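Local coordinates for putative lipoprotein (Bacteroides ovatus, PDB 3OQQ) that is of unknown function but is a putative extracellular lipoprotein that binds calcium ions, at residues L121-T126 and A322-I327; E160-Q165 and G172-L177. All blocks are in the same frame, centred on the assembly; numbering follows the deposited sequence.

From the N terminus the chain runs through six strands before it reaches strand 122-131, whose opening residues 121-126 wait almost two hundred residues for helix 314-328 to pack on them and close the long loop of interaction 1. Inside that loop lies interaction 2: strand 150-161, the antiparallel neighbour of strand 122-131, turns through a short calcium-binding loop and pairs with strand 173-184. The short closure is thus nested in the long one, their centres about 11 Å apart. They meet directly, since Arg324 of the helix makes a salt bridge with Glu160 of the hairpin and Leu326 packs on Leu176. One helix therefore lies against three successive strands.

Interaction 1: residues L121-T126 and A322-I327; sequences LFYHNT and AFRELI
Strand 122-126 and helix 322-327 run in roughly the same direction, their axes 36° apart and 8.9 Å from each other at closest approach, with Asn125 and Ile327 the nearest pair of CA atoms at 6.0 Å. No hydrogen bond crosses between them, and Ile327 carries most of the contact. Its CG1 is anti to the carbonyl carbon (chi1 -66°), while CG2 takes the position anti to the backbone N, and both branches reach the strand. Ile327 CD1 presses on the backbone itself, 3.5 Å from Asn125 N and 3.7 Å from Tyr123 O. Ile327 CG2 sits between two side chains on the same face of the strand, 3.8 Å from Tyr123 CB and 4.0 Å from Asn125 CB. An alanine at Ile327 would probably open a gap over the strand backbone between Tyr123 and Asn125, whose CB atoms would lose the packing of CG2. One helix turn earlier, Arg324 adds a looser touch: its CG lies 4.2 Å from Tyr123 CE2, and the ring and guanidinium planes stand 68° apart. The guanidinium is held instead by Glu160 of the adjacent strand 150-161, in a salt bridge through NE. Asn125 likewise turns its polar end elsewhere, OD1 accepting hydrogen bonds from Tyr154 OH and Gln333 NE2. This is plain helix-on-sheet packing: strand 122-131 is hydrogen-bonded between strands 36-41 and 150-161, while Phe323 and Leu326 carry the helix on to Leu176 of strand 173-184.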
ATOM      1  N   LEU A 121      18.998  -4.852   4.509  1.00 30.04           N
ATOM      2  CA  LEU A 121      18.353  -4.532   3.242  1.00 29.03           C
ATOM      3  C   LEU A 121      16.834  -4.449   3.490  1.00 31.40           C
ATOM      4  O   LEU A 121      16.290  -5.243   4.260  1.00 29.32           O
ATOM      5  CB  LEU A 121      18.713  -5.597   2.173  1.00 29.33           C
ATOM      6  CG  LEU A 121      18.094  -5.437   0.768  1.00 33.29           C
ATOM      7  CD1 LEU A 121      19.063  -5.846  -0.306  1.00 34.09           C
ATOM      8  CD2 LEU A 121      16.845  -6.259   0.630  1.00 34.83           C
ATOM      9  N   PHE A 122      16.165  -3.473   2.867  1.00 27.57           N
ATOM     10  CA  PHE A 122      14.716  -3.368   3.008  1.00 26.17           C
ATOM     11  C   PHE A 122      14.092  -3.023   1.682  1.00 30.60           C
ATOM     12  O   PHE A 122      14.655  -2.232   0.921  1.00 31.17           O
ATOM     13  CB  PHE A 122      14.277  -2.389   4.121  1.00 26.25           C
ATOM     14  CG  PHE A 122      14.607  -0.917   3.964  1.00 26.13           C
ATOM     15  CD1 PHE A 122      15.823  -0.410   4.408  1.00 29.79           C
ATOM     16  CD2 PHE A 122      13.673  -0.030   3.438  1.00 25.56           C
ATOM     17  CE1 PHE A 122      16.122   0.959   4.288  1.00 30.34           C
ATOM     18  CE2 PHE A 122      13.959   1.335   3.325  1.00 28.09           C
ATOM     19  CZ  PHE A 122      15.181   1.825   3.752  1.00 27.69           C
ATOM     20  N   TYR A 123      12.976  -3.691   1.368  1.00 26.00           N
ATOM     21  CA  TYR A 123      12.180  -3.441   0.177  1.00 25.62           C
ATOM     22  C   TYR A 123      11.122  -2.408   0.537  1.00 27.17           C
ATOM     23  O   TYR A 123      10.691  -2.361   1.692  1.00 26.56           O
ATOM     24  CB  TYR A 123      11.538  -4.733  -0.318  1.00 28.27           C
ATOM     25  CG  TYR A 123      12.521  -5.696  -0.926  1.00 32.12           C
ATOM     26  CD1 TYR A 123      12.938  -5.557  -2.249  1.00 35.61           C
ATOM     27  CD2 TYR A 123      13.015  -6.771  -0.194  1.00 32.86           C
ATOM     28  CE1 TYR A 123      13.850  -6.449  -2.818  1.00 39.78           C
ATOM     29  CE2 TYR A 123      13.918  -7.676  -0.757  1.00 34.40           C
ATOM     30  CZ  TYR A 123      14.339  -7.506  -2.066  1.00 44.17           C
ATOM     31  OH  TYR A 123      15.228  -8.394  -2.621  1.00 48.56           O
ATOM     32  N   HIS A 124      10.709  -1.577  -0.418  1.00 22.17           N
ATOM     33  CA  HIS A 124       9.725  -0.551  -0.116  1.00 21.47           C
ATOM     34  C   HIS A 124       8.702  -0.432  -1.231  1.00 27.27           C
ATOM     35  O   HIS A 124       9.081  -0.321  -2.411  1.00 26.14           O
ATOM     36  CB  HIS A 124      10.424   0.827   0.122  1.00 22.35           C
ATOM     37  CG  HIS A 124       9.483   1.967   0.407  1.00 25.19           C
ATOM     38  ND1 HIS A 124       9.508   3.123  -0.340  1.00 27.34           N
ATOM     39  CD2 HIS A 124       8.539   2.092   1.376  1.00 26.78           C
ATOM     40  CE1 HIS A 124       8.584   3.916   0.188  1.00 26.54           C
ATOM     41  NE2 HIS A 124       7.985   3.339   1.232  1.00 26.64           N
ATOM     42  N   ASN A 125       7.398  -0.437  -0.854  1.00 23.75           N
ATOM     43  CA  ASN A 125       6.302  -0.219  -1.807  1.00 23.21           C
ATOM     44  C   ASN A 125       5.233   0.680  -1.160  1.00 26.53           C
ATOM     45  O   ASN A 125       4.818   0.448  -0.020  1.00 24.61           O
ATOM     46  CB  ASN A 125       5.702  -1.545  -2.317  1.00 21.26           C
ATOM     47  CG  ASN A 125       4.586  -1.363  -3.312  1.00 33.88           C
ATOM     48  OD1 ASN A 125       3.429  -1.723  -3.059  1.00 30.72           O
ATOM     49  ND2 ASN A 125       4.888  -0.776  -4.462  1.00 30.05           N
ATOM     50  N   THR A 126       4.824   1.722  -1.877  1.00 23.13           N
ATOM     51  CA  THR A 126       3.827   2.686  -1.388  1.00 21.43           C
ATOM     52  C   THR A 126       2.877   3.052  -2.541  1.00 24.02           C
ATOM     53  O   THR A 126       3.231   2.908  -3.709  1.00 23.20           O
ATOM     54  CB  THR A 126       4.510   3.921  -0.727  1.00 24.40           C
ATOM     55  OG1 THR A 126       3.514   4.785  -0.176  1.00 21.41           O
ATOM     56  CG2 THR A 126       5.430   4.704  -1.680  1.00 20.63           C
ATOM     57  N   ALA A 322       7.532 -15.478   1.468  1.00 29.18           N
ATOM     58  CA  ALA A 322       6.230 -14.924   1.889  1.00 28.27           C
ATOM     59  C   ALA A 322       6.338 -13.427   2.254  1.00 31.40           C
ATOM     60  O   ALA A 322       5.479 -12.650   1.852  1.00 30.91           O
ATOM     61  CB  ALA A 322       5.695 -15.702   3.070  1.00 28.97           C
ATOM     62  N   PHE A 323       7.399 -13.025   3.001  1.00 27.38           N
ATOM     63  CA  PHE A 323       7.629 -11.609   3.329  1.00 26.61           C
ATOM     64  C   PHE A 323       7.996 -10.828   2.073  1.00 30.59           C
ATOM     65  O   PHE A 323       7.482  -9.735   1.873  1.00 30.63           O
ATOM     66  CB  PHE A 323       8.734 -11.435   4.386  1.00 27.21           C
ATOM     67  CG  PHE A 323       8.250 -11.624   5.798  1.00 26.89           C
ATOM     68  CD1 PHE A 323       7.732 -10.554   6.523  1.00 27.93           C
ATOM     69  CD2 PHE A 323       8.327 -12.873   6.417  1.00 27.96           C
ATOM     70  CE1 PHE A 323       7.283 -10.730   7.832  1.00 28.46           C
ATOM     71  CE2 PHE A 323       7.877 -13.046   7.732  1.00 28.99           C
ATOM     72  CZ  PHE A 323       7.335 -11.978   8.418  1.00 26.49           C
ATOM     73  N   ARG A 324       8.853 -11.404   1.220  1.00 28.41           N
ATOM     74  CA  ARG A 324       9.336 -10.735  -0.001  1.00 28.10           C
ATOM     75  C   ARG A 324       8.240 -10.512  -1.040  1.00 31.42           C
ATOM     76  O   ARG A 324       8.146  -9.413  -1.594  1.00 31.92           O
ATOM     77  CB  ARG A 324      10.477 -11.519  -0.639  1.00 27.81           C
ATOM     78  CG  ARG A 324      11.839 -11.231  -0.039  1.00 40.22           C
ATOM     79  CD  ARG A 324      12.897 -12.025  -0.785  1.00 48.19           C
ATOM     80  NE  ARG A 324      14.196 -11.941  -0.128  1.00 51.80           N
ATOM     81  CZ  ARG A 324      15.215 -12.756  -0.373  1.00 65.29           C
ATOM     82  NH1 ARG A 324      15.094 -13.733  -1.263  1.00 55.24           N
ATOM     83  NH2 ARG A 324      16.362 -12.604   0.275  1.00 52.56           N
ATOM     84  N   GLU A 325       7.412 -11.541  -1.285  1.00 27.24           N
ATOM     85  CA  GLU A 325       6.317 -11.528  -2.252  1.00 26.49           C
ATOM     86  C   GLU A 325       5.234 -10.512  -1.896  1.00 28.93           C
ATOM     87  O   GLU A 325       4.476 -10.131  -2.785  1.00 29.41           O
ATOM     88  CB  GLU A 325       5.705 -12.934  -2.398  1.00 28.75           C
ATOM     89  CG  GLU A 325       6.498 -13.820  -3.341  1.00 42.12           C
ATOM     90  CD  GLU A 325       6.308 -13.469  -4.801  1.00 60.63           C
ATOM     91  OE1 GLU A 325       5.305 -13.924  -5.401  1.00 52.44           O
ATOM     92  OE2 GLU A 325       7.136 -12.695  -5.331  1.00 62.09           O
ATOM     93  N   LEU A 326       5.157 -10.041  -0.636  1.00 24.19           N
ATOM     94  CA  LEU A 326       4.169  -8.999  -0.310  1.00 24.17           C
ATOM     95  C   LEU A 326       4.544  -7.673  -0.981  1.00 32.21           C
ATOM     96  O   LEU A 326       3.659  -6.873  -1.296  1.00 32.55           O
ATOM     97  CB  LEU A 326       3.988  -8.798   1.215  1.00 23.66           C
ATOM     98  CG  LEU A 326       3.397  -9.995   1.948  1.00 27.97           C
ATOM     99  CD1 LEU A 326       3.513  -9.822   3.433  1.00 27.11           C
ATOM    100  CD2 LEU A 326       1.949 -10.224   1.550  1.00 30.61           C
ATOM    101  N   ILE A 327       5.849  -7.424  -1.194  1.00 30.77           N
ATOM    102  CA  ILE A 327       6.295  -6.205  -1.881  1.00 30.84           C
ATOM    103  C   ILE A 327       6.403  -6.473  -3.382  1.00 36.59           C
ATOM    104  O   ILE A 327       5.981  -5.632  -4.191  1.00 35.74           O
ATOM    105  CB  ILE A 327       7.636  -5.670  -1.314  1.00 34.13           C
ATOM    106  CG1 ILE A 327       7.486  -5.189   0.147  1.00 33.93           C
ATOM    107  CG2 ILE A 327       8.287  -4.590  -2.259  1.00 34.88           C
ATOM    108  CD1 ILE A 327       7.563  -3.732   0.364  1.00 42.54           C
TER

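Interaction 2: residues E160-Q165 and G172-L177; sequences ECHSQQ and GKEELL. With CA (calcium ion), chain E.
His162 and Glu174 meet where strand 150-161 gives way to the loop. From CB of His162 the ring swings out with CG anti to the carbonyl carbon (chi1 -57°), and Glu160 CB sits 3.5 Å above the ring plane, over its centre. His162 CD2 then passes Lys173 O at 3.5 Å, and His162 NE2 at the tip donates a nearly straight hydrogen bond of 2.8 Å to Glu174 OE2. That oxygen lies in the ring plane, although the carboxylate itself is turned 79° from it; a salt bridge from Arg316 of helix 314-328 grips the same oxygen, so the buried carboxylate has two partners there. The backbones form the loop end of an antiparallel beta hairpin, strands 150-161 and 173-184, with Cys161 and Lys173 as a hydrogen-bonded pair: Lys173 N donates to Cys161 O at 3.1 Å, while the return bond from Cys161 N is bent and weak. Cys161 is also the centre of an inverse gamma turn, which bends the chain out of the strand. Beyond it, Gln164 OE1 binds calcium at 2.4 Å, Asn114 and Asp117 supply further ligands, and a calcium-bound water lies within hydrogen-bonding distance of Ser163 O.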
ATOM      1  N   GLU A 160      15.053  -7.234   5.902  1.00 31.64           N
ATOM      2  CA  GLU A 160      15.690  -8.521   6.103  1.00 32.59           C
ATOM      3  C   GLU A 160      16.672  -8.369   7.262  1.00 38.56           C
ATOM      4  O   GLU A 160      17.795  -7.900   7.058  1.00 40.10           O
ATOM      5  CB  GLU A 160      16.344  -9.011   4.808  1.00 33.78           C
ATOM      6  CG  GLU A 160      15.310  -9.298   3.731  1.00 32.16           C
ATOM      7  CD  GLU A 160      15.841  -9.793   2.406  1.00 39.39           C
ATOM      8  OE1 GLU A 160      17.039 -10.132   2.321  1.00 34.16           O
ATOM      9  OE2 GLU A 160      15.040  -9.903   1.456  1.00 35.06           O
ATOM     10  N   CYS A 161      16.209  -8.661   8.498  1.00 36.08           N
ATOM     11  CA  CYS A 161      17.025  -8.564   9.722  1.00 38.11           C
ATOM     12  C   CYS A 161      17.985  -9.764   9.780  1.00 44.85           C
ATOM     13  O   CYS A 161      17.820 -10.695  10.584  1.00 44.18           O
ATOM     14  CB  CYS A 161      16.163  -8.463  10.977  1.00 38.77           C
ATOM     15  SG  CYS A 161      15.045  -7.041  11.009  1.00 42.05           S
ATOM     16  N   HIS A 162      18.955  -9.748   8.859  1.00 42.60           N
ATOM     17  CA  HIS A 162      19.964 -10.776   8.670  1.00 43.48           C
ATOM     18  C   HIS A 162      21.310 -10.226   9.116  1.00 50.44           C
ATOM     19  O   HIS A 162      21.564  -9.030   8.942  1.00 50.84           O
ATOM     20  CB  HIS A 162      20.015 -11.199   7.182  1.00 43.45           C
ATOM     21  CG  HIS A 162      18.714 -11.697   6.608  1.00 45.18           C
ATOM     22  ND1 HIS A 162      18.592 -11.983   5.255  1.00 46.15           N
ATOM     23  CD2 HIS A 162      17.531 -11.973   7.217  1.00 45.44           C
ATOM     24  CE1 HIS A 162      17.346 -12.395   5.082  1.00 44.39           C
ATOM     25  NE2 HIS A 162      16.665 -12.395   6.231  1.00 44.36           N
ATOM     26  N   SER A 163      22.183 -11.081   9.671  1.00 47.44           N
ATOM     27  CA  SER A 163      23.508 -10.636  10.123  1.00 48.04           C
ATOM     28  C   SER A 163      24.409 -10.160   8.947  1.00 49.54           C
ATOM     29  O   SER A 163      25.307  -9.339   9.151  1.00 49.11           O
ATOM     30  CB  SER A 163      24.206 -11.752  10.890  1.00 53.64           C
ATOM     31  OG  SER A 163      25.341 -11.253  11.578  1.00 67.50           O
ATOM     32  N   GLN A 164      24.153 -10.679   7.732  1.00 44.46           N
ATOM     33  CA  GLN A 164      24.909 -10.387   6.515  1.00 43.76           C
ATOM     34  C   GLN A 164      24.022 -10.567   5.273  1.00 46.94           C
ATOM     35  O   GLN A 164      23.219 -11.511   5.205  1.00 46.19           O
ATOM     36  CB  GLN A 164      26.142 -11.320   6.443  1.00 45.83           C
ATOM     37  CG  GLN A 164      27.117 -11.056   5.287  1.00 55.35           C
ATOM     38  CD  GLN A 164      27.809  -9.703   5.274  1.00 60.28           C
ATOM     39  OE1 GLN A 164      28.230  -9.155   6.299  1.00 47.47           O
ATOM     40  NE2 GLN A 164      28.032  -9.182   4.087  1.00 54.58           N
ATOM     41  N   GLN A 165      24.192  -9.676   4.285  1.00 41.96           N
ATOM     42  CA  GLN A 165      23.449  -9.739   3.029  1.00 41.79           C
ATOM     43  C   GLN A 165      24.087 -10.750   2.062  1.00 50.18           C
ATOM     44  O   GLN A 165      25.243 -11.135   2.251  1.00 51.15           O
ATOM     45  CB  GLN A 165      23.375  -8.342   2.381  1.00 41.74           C
ATOM     46  CG  GLN A 165      22.577  -7.338   3.209  1.00 37.88           C
ATOM     47  CD  GLN A 165      22.341  -6.029   2.501  1.00 46.23           C
ATOM     48  OE1 GLN A 165      22.171  -5.977   1.282  1.00 39.81           O
ATOM     49  NE2 GLN A 165      22.233  -4.950   3.270  1.00 31.94           N
ATOM     50  N   GLY A 172      18.515 -15.381  11.070  1.00 49.11           N
ATOM     51  CA  GLY A 172      17.894 -14.117  11.451  1.00 46.67           C
ATOM     52  C   GLY A 172      16.385 -14.120  11.287  1.00 46.60           C
ATOM     53  O   GLY A 172      15.723 -15.131  11.566  1.00 46.34           O
ATOM     54  N   LYS A 173      15.829 -12.997  10.814  1.00 38.86           N
ATOM     55  CA  LYS A 173      14.381 -12.877  10.603  1.00 36.26           C
ATOM     56  C   LYS A 173      14.046 -11.729   9.670  1.00 37.66           C
ATOM     57  O   LYS A 173      14.929 -10.966   9.282  1.00 37.05           O
ATOM     58  CB  LYS A 173      13.619 -12.717  11.937  1.00 37.48           C
ATOM     59  CG  LYS A 173      13.974 -11.485  12.761  1.00 47.80           C
ATOM     60  CD  LYS A 173      13.683 -11.746  14.224  1.00 55.36           C
ATOM     61  CE  LYS A 173      13.878 -10.520  15.070  1.00 70.12           C
ATOM     62  NZ  LYS A 173      13.381 -10.733  16.456  1.00 81.86           N
ATOM     63  N   GLU A 174      12.758 -11.634   9.294  1.00 31.85           N
ATOM     64  CA  GLU A 174      12.190 -10.570   8.470  1.00 29.01           C
ATOM     65  C   GLU A 174      11.234  -9.800   9.323  1.00 31.18           C
ATOM     66  O   GLU A 174      10.655 -10.337  10.277  1.00 29.35           O
ATOM     67  CB  GLU A 174      11.447 -11.115   7.238  1.00 29.35           C
ATOM     68  CG  GLU A 174      12.272 -11.871   6.227  1.00 34.50           C
ATOM     69  CD  GLU A 174      12.848 -13.183   6.715  1.00 56.80           C
ATOM     70  OE1 GLU A 174      12.071 -14.055   7.166  1.00 49.38           O
ATOM     71  OE2 GLU A 174      14.090 -13.325   6.668  1.00 55.61           O
ATOM     72  N   GLU A 175      11.058  -8.550   8.970  1.00 26.86           N
ATOM     73  CA  GLU A 175      10.116  -7.643   9.588  1.00 25.81           C
ATOM     74  C   GLU A 175       9.331  -7.005   8.504  1.00 29.56           C
ATOM     75  O   GLU A 175       9.838  -6.814   7.405  1.00 29.57           O
ATOM     76  CB  GLU A 175      10.830  -6.577  10.407  1.00 27.16           C
ATOM     77  CG  GLU A 175      10.962  -6.928  11.867  1.00 38.17           C
ATOM     78  CD  GLU A 175      11.449  -5.759  12.690  1.00 59.87           C
ATOM     79  OE1 GLU A 175      11.014  -4.611  12.419  1.00 45.38           O
ATOM     80  OE2 GLU A 175      12.254  -5.997  13.620  1.00 57.29           O
ATOM     81  N   LEU A 176       8.102  -6.683   8.810  1.00 25.11           N
ATOM     82  CA  LEU A 176       7.187  -5.998   7.924  1.00 24.29           C
ATOM     83  C   LEU A 176       6.658  -4.809   8.680  1.00 26.68           C
ATOM     84  O   LEU A 176       6.221  -4.961   9.821  1.00 25.49           O
ATOM     85  CB  LEU A 176       6.045  -6.945   7.500  1.00 24.50           C
ATOM     86  CG  LEU A 176       5.075  -6.415   6.465  1.00 30.26           C
ATOM     87  CD1 LEU A 176       4.781  -7.454   5.478  1.00 32.34           C
ATOM     88  CD2 LEU A 176       3.770  -5.926   7.100  1.00 33.28           C
ATOM     89  N   LEU A 177       6.765  -3.628   8.084  1.00 21.48           N
ATOM     90  CA  LEU A 177       6.183  -2.416   8.628  1.00 21.30           C
ATOM     91  C   LEU A 177       5.162  -1.891   7.613  1.00 26.64           C
ATOM     92  O   LEU A 177       5.536  -1.535   6.479  1.00 26.10           O
ATOM     93  CB  LEU A 177       7.239  -1.345   8.974  1.00 21.70           C
ATOM     94  CG  LEU A 177       6.725  -0.078   9.678  1.00 25.38           C
ATOM     95  CD1 LEU A 177       6.300  -0.399  11.115  1.00 25.37           C
ATOM     96  CD2 LEU A 177       7.817   0.997   9.710  1.00 25.82           C
TER
HETATM   97 CA    CA E 460      29.195  -7.315   7.476  1.00 49.25          CA
HETATM   98  O   HOH W   1      26.559  -7.103   7.658  1.00 40.32           O
HETATM   99  O   HOH W   2      29.550  -6.245   9.343  1.00 37.90           O